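Local coordinates for autophagy protein 5 (Saccharomyces cerevisiae, PDB 2DYO), which is conjugated to the ubiquitin-like modifier Atg12 and is required for autophagic vesicle formation, the cytoplasm-to-vacuole pathway, mitophagy and nucleophagy, at residues P200-T212 against Y270-L284. Numbering follows the deposited sequence.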
loop_
_atom_site.group_PDB
_atom_site.type_symbol
_atom_site.label_atom_id
_atom_site.label_comp_id
_atom_site.label_asym_id
_atom_site.label_seq_id
_atom_site.Cartn_x
_atom_site.Cartn_y
_atom_site.Cartn_z
ATOM N N PRO A 200 8.639 16.120 -13.117
ATOM C CA PRO A 200 9.693 15.375 -12.422
ATOM C C PRO A 200 11.114 15.433 -12.984
ATOM O O PRO A 200 11.326 15.378 -14.196
ATOM C CB PRO A 200 9.156 13.943 -12.423
ATOM C CG PRO A 200 7.675 14.134 -12.397
ATOM C CD PRO A 200 7.485 15.249 -13.395
ATOM N N ARG A 201 12.083 15.542 -12.082
ATOM C CA ARG A 201 13.493 15.537 -12.450
ATOM C C ARG A 201 13.886 14.057 -12.510
ATOM O O ARG A 201 14.720 13.642 -13.320
ATOM C CB ARG A 201 14.320 16.257 -11.387
ATOM C CG ARG A 201 14.302 17.774 -11.502
ATOM C CD ARG A 201 14.977 18.196 -12.793
ATOM N NE ARG A 201 15.419 19.585 -12.763
ATOM C CZ ARG A 201 16.481 20.035 -13.422
ATOM N NH1 ARG A 201 16.820 21.313 -13.348
ATOM N NH2 ARG A 201 17.214 19.199 -14.148
ATOM N N HIS A 202 13.265 13.274 -11.629
ATOM C CA HIS A 202 13.473 11.826 -11.549
ATOM C C HIS A 202 12.150 11.200 -11.133
ATOM O O HIS A 202 11.290 11.881 -10.585
ATOM C CB HIS A 202 14.529 11.465 -10.501
ATOM C CG HIS A 202 15.934 11.777 -10.909
ATOM N ND1 HIS A 202 16.577 12.939 -10.539
ATOM C CD2 HIS A 202 16.828 11.068 -11.637
ATOM C CE1 HIS A 202 17.808 12.931 -11.022
ATOM N NE2 HIS A 202 17.985 11.807 -11.693
ATOM N N ILE A 203 11.976 9.908 -11.384
ATOM C CA ILE A 203 10.735 9.246 -10.989
ATOM C C ILE A 203 10.924 8.346 -9.765
ATOM O O ILE A 203 11.788 7.463 -9.762
ATOM C CB ILE A 203 10.158 8.354 -12.125
ATOM C CG1 ILE A 203 9.829 9.196 -13.363
ATOM C CG2 ILE A 203 8.895 7.637 -11.632
ATOM C CD1 ILE A 203 8.665 10.153 -13.185
ATOM N N PRO A 204 10.124 8.572 -8.707
ATOM C CA PRO A 204 10.193 7.771 -7.482
ATOM C C PRO A 204 9.515 6.450 -7.840
ATOM O O PRO A 204 8.286 6.327 -7.752
ATOM C CB PRO A 204 9.358 8.578 -6.482
ATOM C CG PRO A 204 9.407 9.991 -7.030
ATOM C CD PRO A 204 9.262 9.751 -8.509
ATOM N N LEU A 205 10.317 5.482 -8.262
ATOM C CA LEU A 205 9.806 4.184 -8.675
ATOM C C LEU A 205 10.398 3.026 -7.889
ATOM O O LEU A 205 11.611 2.945 -7.694
ATOM C CB LEU A 205 10.108 3.966 -10.162
ATOM C CG LEU A 205 9.764 2.595 -10.758
ATOM C CD1 LEU A 205 8.246 2.426 -10.829
ATOM C CD2 LEU A 205 10.380 2.477 -12.166
ATOM N N ILE A 206 9.527 2.133 -7.443
ATOM C CA ILE A 206 9.942 0.945 -6.724
ATOM C C ILE A 206 9.405 -0.220 -7.545
ATOM O O ILE A 206 8.236 -0.221 -7.942
ATOM C CB ILE A 206 9.359 0.910 -5.295
ATOM C CG1 ILE A 206 10.083 1.956 -4.439
ATOM C CG2 ILE A 206 9.505 -0.496 -4.704
ATOM C CD1 ILE A 206 9.557 2.106 -3.032
ATOM N N ILE A 207 10.273 -1.185 -7.828
ATOM C CA ILE A 207 9.900 -2.357 -8.620
ATOM C C ILE A 207 10.040 -3.598 -7.761
ATOM O O ILE A 207 11.083 -3.817 -7.157
ATOM C CB ILE A 207 10.812 -2.511 -9.852
ATOM C CG1 ILE A 207 10.738 -1.248 -10.716
ATOM C CG2 ILE A 207 10.386 -3.732 -10.659
ATOM C CD1 ILE A 207 11.709 -1.239 -11.898
ATOM N N GLN A 208 8.987 -4.407 -7.707
ATOM C CA GLN A 208 9.012 -5.618 -6.897
ATOM C C GLN A 208 8.453 -6.810 -7.658
ATOM O O GLN A 208 7.749 -6.644 -8.652
ATOM C CB GLN A 208 8.176 -5.415 -5.624
ATOM C CG GLN A 208 6.661 -5.321 -5.890
ATOM C CD GLN A 208 5.833 -5.190 -4.615
ATOM O OE1 GLN A 208 6.374 -5.118 -3.514
ATOM N NE2 GLN A 208 4.516 -5.159 -4.765
ATOM N N THR A 209 8.788 -8.010 -7.192
ATOM C CA THR A 209 8.261 -9.236 -7.783
ATOM C C THR A 209 7.272 -9.791 -6.757
ATOM O O THR A 209 6.619 -9.019 -6.056
ATOM C CB THR A 209 9.371 -10.276 -8.065
ATOM O OG1 THR A 209 10.130 -10.513 -6.872
ATOM C CG2 THR A 209 10.294 -9.781 -9.183
ATOM N N SER A 210 7.169 -11.110 -6.643
ATOM C CA SER A 210 6.233 -11.706 -5.695
ATOM C C SER A 210 6.824 -12.176 -4.363
ATOM O O SER A 210 7.967 -12.631 -4.298
ATOM C CB SER A 210 5.507 -12.882 -6.353
ATOM O OG SER A 210 4.683 -13.557 -5.417
ATOM N N ARG A 211 6.027 -12.046 -3.302
ATOM C CA ARG A 211 6.412 -12.492 -1.963
ATOM C C ARG A 211 5.771 -13.859 -1.813
ATOM O O ARG A 211 6.062 -14.602 -0.876
ATOM C CB ARG A 211 5.852 -11.560 -0.885
ATOM C CG ARG A 211 6.561 -10.223 -0.770
ATOM C CD ARG A 211 5.794 -9.270 0.137
ATOM N NE ARG A 211 6.376 -7.934 0.125
ATOM C CZ ARG A 211 7.573 -7.640 0.619
ATOM N NH1 ARG A 211 8.317 -8.589 1.171
ATOM N NH2 ARG A 211 8.036 -6.398 0.544
ATOM N N THR A 212 4.885 -14.172 -2.754
ATOM C CA THR A 212 4.181 -15.442 -2.764
ATOM C C THR A 212 4.989 -16.483 -3.528
ATOM O O THR A 212 5.401 -17.498 -2.966
ATOM C CB THR A 212 2.810 -15.275 -3.409
ATOM N N TYR A 270 3.281 7.512 -13.315
ATOM C CA TYR A 270 3.596 8.060 -12.001
ATOM C C TYR A 270 2.582 9.102 -11.533
ATOM O O TYR A 270 1.978 8.969 -10.471
ATOM C CB TYR A 270 4.975 8.716 -11.984
ATOM C CG TYR A 270 5.264 9.354 -10.639
ATOM C CD1 TYR A 270 5.675 8.577 -9.557
ATOM C CD2 TYR A 270 5.018 10.713 -10.420
ATOM C CE1 TYR A 270 5.827 9.133 -8.288
ATOM C CE2 TYR A 270 5.164 11.283 -9.147
ATOM C CZ TYR A 270 5.568 10.481 -8.086
ATOM O OH TYR A 270 5.691 11.019 -6.824
ATOM N N SER A 271 2.396 10.145 -12.333
ATOM C CA SER A 271 1.495 11.224 -11.953
ATOM C C SER A 271 0.074 10.786 -11.634
ATOM O O SER A 271 -0.607 11.435 -10.849
ATOM C CB SER A 271 1.466 12.303 -13.041
ATOM O OG SER A 271 0.828 11.826 -14.206
ATOM N N LYS A 272 -0.365 9.675 -12.213
ATOM C CA LYS A 272 -1.725 9.205 -11.989
ATOM C C LYS A 272 -1.882 8.007 -11.066
ATOM O O LYS A 272 -2.817 7.957 -10.261
ATOM C CB LYS A 272 -2.380 8.906 -13.341
ATOM C CG LYS A 272 -2.595 10.161 -14.171
ATOM C CD LYS A 272 -2.989 9.852 -15.606
ATOM C CE LYS A 272 -3.250 11.152 -16.364
ATOM N NZ LYS A 272 -3.318 10.953 -17.832
ATOM N N LEU A 273 -0.976 7.043 -11.176
ATOM C CA LEU A 273 -1.078 5.845 -10.359
ATOM C C LEU A 273 -0.129 5.698 -9.166
ATOM O O LEU A 273 -0.092 4.640 -8.536
ATOM C CB LEU A 273 -0.971 4.614 -11.268
ATOM C CG LEU A 273 -2.302 4.093 -11.832
ATOM C CD1 LEU A 273 -3.140 5.236 -12.393
ATOM C CD2 LEU A 273 -2.025 3.044 -12.893
ATOM N N ARG A 274 0.632 6.739 -8.832
ATOM C CA ARG A 274 1.529 6.624 -7.680
ATOM C C ARG A 274 0.686 6.340 -6.439
ATOM O O ARG A 274 -0.489 6.705 -6.386
ATOM C CB ARG A 274 2.328 7.913 -7.465
ATOM C CG ARG A 274 1.485 9.111 -7.044
ATOM C CD ARG A 274 2.367 10.316 -6.767
ATOM N NE ARG A 274 1.577 11.512 -6.482
ATOM C CZ ARG A 274 2.093 12.714 -6.248
ATOM N NH1 ARG A 274 3.406 12.888 -6.262
ATOM N NH2 ARG A 274 1.293 13.745 -6.008
ATOM N N SER A 275 1.287 5.684 -5.452
ATOM C CA SER A 275 0.592 5.349 -4.218
ATOM C C SER A 275 0.572 6.532 -3.243
ATOM O O SER A 275 1.195 7.567 -3.501
ATOM C CB SER A 275 1.243 4.127 -3.574
ATOM O OG SER A 275 1.179 3.009 -4.453
ATOM N N PHE A 276 -0.126 6.366 -2.120
ATOM C CA PHE A 276 -0.277 7.436 -1.133
ATOM C C PHE A 276 0.985 7.852 -0.374
ATOM O O PHE A 276 0.951 8.821 0.383
ATOM C CB PHE A 276 -1.395 7.077 -0.138
ATOM C CG PHE A 276 -0.939 6.225 1.013
ATOM C CD1 PHE A 276 -0.766 6.781 2.281
ATOM C CD2 PHE A 276 -0.684 4.868 0.836
ATOM C CE1 PHE A 276 -0.341 5.995 3.359
ATOM C CE2 PHE A 276 -0.258 4.068 1.905
ATOM C CZ PHE A 276 -0.086 4.633 3.172
ATOM N N ASP A 277 2.087 7.131 -0.566
ATOM C CA ASP A 277 3.335 7.498 0.098
ATOM C C ASP A 277 4.234 8.249 -0.883
ATOM O O ASP A 277 5.390 8.540 -0.582
ATOM C CB ASP A 277 4.067 6.265 0.637
ATOM C CG ASP A 277 4.500 5.305 -0.455
ATOM O OD1 ASP A 277 5.229 4.349 -0.120
ATOM O OD2 ASP A 277 4.115 5.492 -1.633
ATOM N N GLY A 278 3.687 8.562 -2.059
ATOM C CA GLY A 278 4.442 9.301 -3.059
ATOM C C GLY A 278 5.224 8.475 -4.064
ATOM O O GLY A 278 5.680 9.000 -5.082
ATOM N N PHE A 279 5.386 7.186 -3.790
ATOM C CA PHE A 279 6.117 6.310 -4.698
ATOM C C PHE A 279 5.198 5.554 -5.648
ATOM O O PHE A 279 4.081 5.171 -5.280
ATOM C CB PHE A 279 6.944 5.272 -3.923
ATOM C CG PHE A 279 8.276 5.779 -3.447
ATOM C CD1 PHE A 279 8.406 6.386 -2.204
ATOM C CD2 PHE A 279 9.407 5.646 -4.247
ATOM C CE1 PHE A 279 9.649 6.852 -1.762
ATOM C CE2 PHE A 279 10.650 6.108 -3.814
ATOM C CZ PHE A 279 10.769 6.712 -2.570
ATOM N N LEU A 280 5.671 5.361 -6.875
ATOM C CA LEU A 280 4.936 4.576 -7.862
ATOM C C LEU A 280 5.476 3.166 -7.680
ATOM O O LEU A 280 6.690 2.962 -7.693
ATOM C CB LEU A 280 5.238 5.036 -9.288
ATOM C CG LEU A 280 4.725 4.061 -10.360
ATOM C CD1 LEU A 280 3.191 4.022 -10.345
ATOM C CD2 LEU A 280 5.231 4.490 -11.722
ATOM N N TYR A 281 4.588 2.194 -7.493
ATOM C CA TYR A 281 5.022 0.816 -7.320
ATOM C C TYR A 281 4.558 -0.059 -8.471
ATOM O O TYR A 281 3.393 -0.010 -8.866
ATOM C CB TYR A 281 4.450 0.197 -6.036
ATOM C CG TYR A 281 4.972 0.757 -4.738
ATOM C CD1 TYR A 281 4.433 1.910 -4.187
ATOM C CD2 TYR A 281 5.984 0.099 -4.036
ATOM C CE1 TYR A 281 4.878 2.399 -2.956
ATOM C CE2 TYR A 281 6.439 0.577 -2.814
ATOM C CZ TYR A 281 5.878 1.723 -2.279
ATOM O OH TYR A 281 6.292 2.179 -1.057
ATOM N N ILE A 282 5.466 -0.846 -9.031
ATOM C CA ILE A 282 5.037 -1.772 -10.061
ATOM C C ILE A 282 5.404 -3.159 -9.580
ATOM O O ILE A 282 6.426 -3.359 -8.906
ATOM C CB ILE A 282 5.647 -1.479 -11.457
ATOM C CG1 ILE A 282 7.167 -1.512 -11.412
ATOM C CG2 ILE A 282 5.154 -0.120 -11.964
ATOM C CD1 ILE A 282 7.788 -1.122 -12.744
ATOM N N THR A 283 4.536 -4.111 -9.887
ATOM C CA THR A 283 4.747 -5.493 -9.490
ATOM C C THR A 283 4.893 -6.326 -10.756
ATOM O O THR A 283 4.030 -6.300 -11.628
ATOM C CB THR A 283 3.553 -6.000 -8.661
ATOM O OG1 THR A 283 3.439 -5.201 -7.474
ATOM C CG2 THR A 283 3.740 -7.462 -8.275
ATOM N N LEU A 284 6.003 -7.046 -10.860
ATOM C CA LEU A 284 6.261 -7.871 -12.029
ATOM C C LEU A 284 5.763 -9.284 -11.784
ATOM O O LEU A 284 6.137 -9.917 -10.800
ATOM C CB LEU A 284 7.758 -7.899 -12.331
ATOM C CG LEU A 284 8.421 -6.526 -12.464
ATOM C CD1 LEU A 284 9.912 -6.713 -12.719
ATOM C CD2 LEU A 284 7.770 -5.734 -13.592
#
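Pro204 lays its ring carbon CD over one face of Tyr270, 3.9 Å from the ring centroid and 29° off the normal, a CH-pi contact just before the two strands begin to pair. With chi1 at 177°, CG of Tyr270 lies anti to the backbone N, and the ring reaches from the helix end toward the proline. Its hydroxyl donates to Gly278 O (OH to O 2.7 Å) in the carbonyl plane and accepts from Arg274 NH1 in the guanidinium plane; two bonds thus fix the ring's far end. A leucine in place of Tyr270 has neither flat ring nor hydroxyl, and would probably leave Pro204 CD without its aromatic face and Arg274 NH1 and Gly278 O without their shared partner. Ile206 meets two rings: CD1 lies over a face of Phe279, 4.1 Å from its centroid, while the side chain runs alongside Tyr281, CD1 3.5 Å from CE2. Asp277 holds both residues: OD1 receives Tyr281 OH through its syn lone pair, while OD2 takes the backbone N of Phe279, from above the carboxylate plane, in an Asx turn. On the sheet face of Leu205, Ile207 and Ile282, CG1 of Ile282 stands between backbone N and carbonyl carbon (chi1 58°), which brings its CD1 within 3.6 Å of Ile207 CG1. Gln208, its chain extended beyond CG, gives NE2 to Thr283 OG1 at 2.9 Å, almost straight and in the amide plane; NE2 also bonds Val92 O of helix 90-98. Five backbone hydrogen bonds, from Leu280 N to Pro204 O through Leu284 N to Gln208 O, join residues 204-208 to strand 280-284 in parallel. Within a mixed sheet of order 2-1-5-3-4, these first and last strands form the central pair of the ubiquitin-like beta-grasp fold, here the UblB domain.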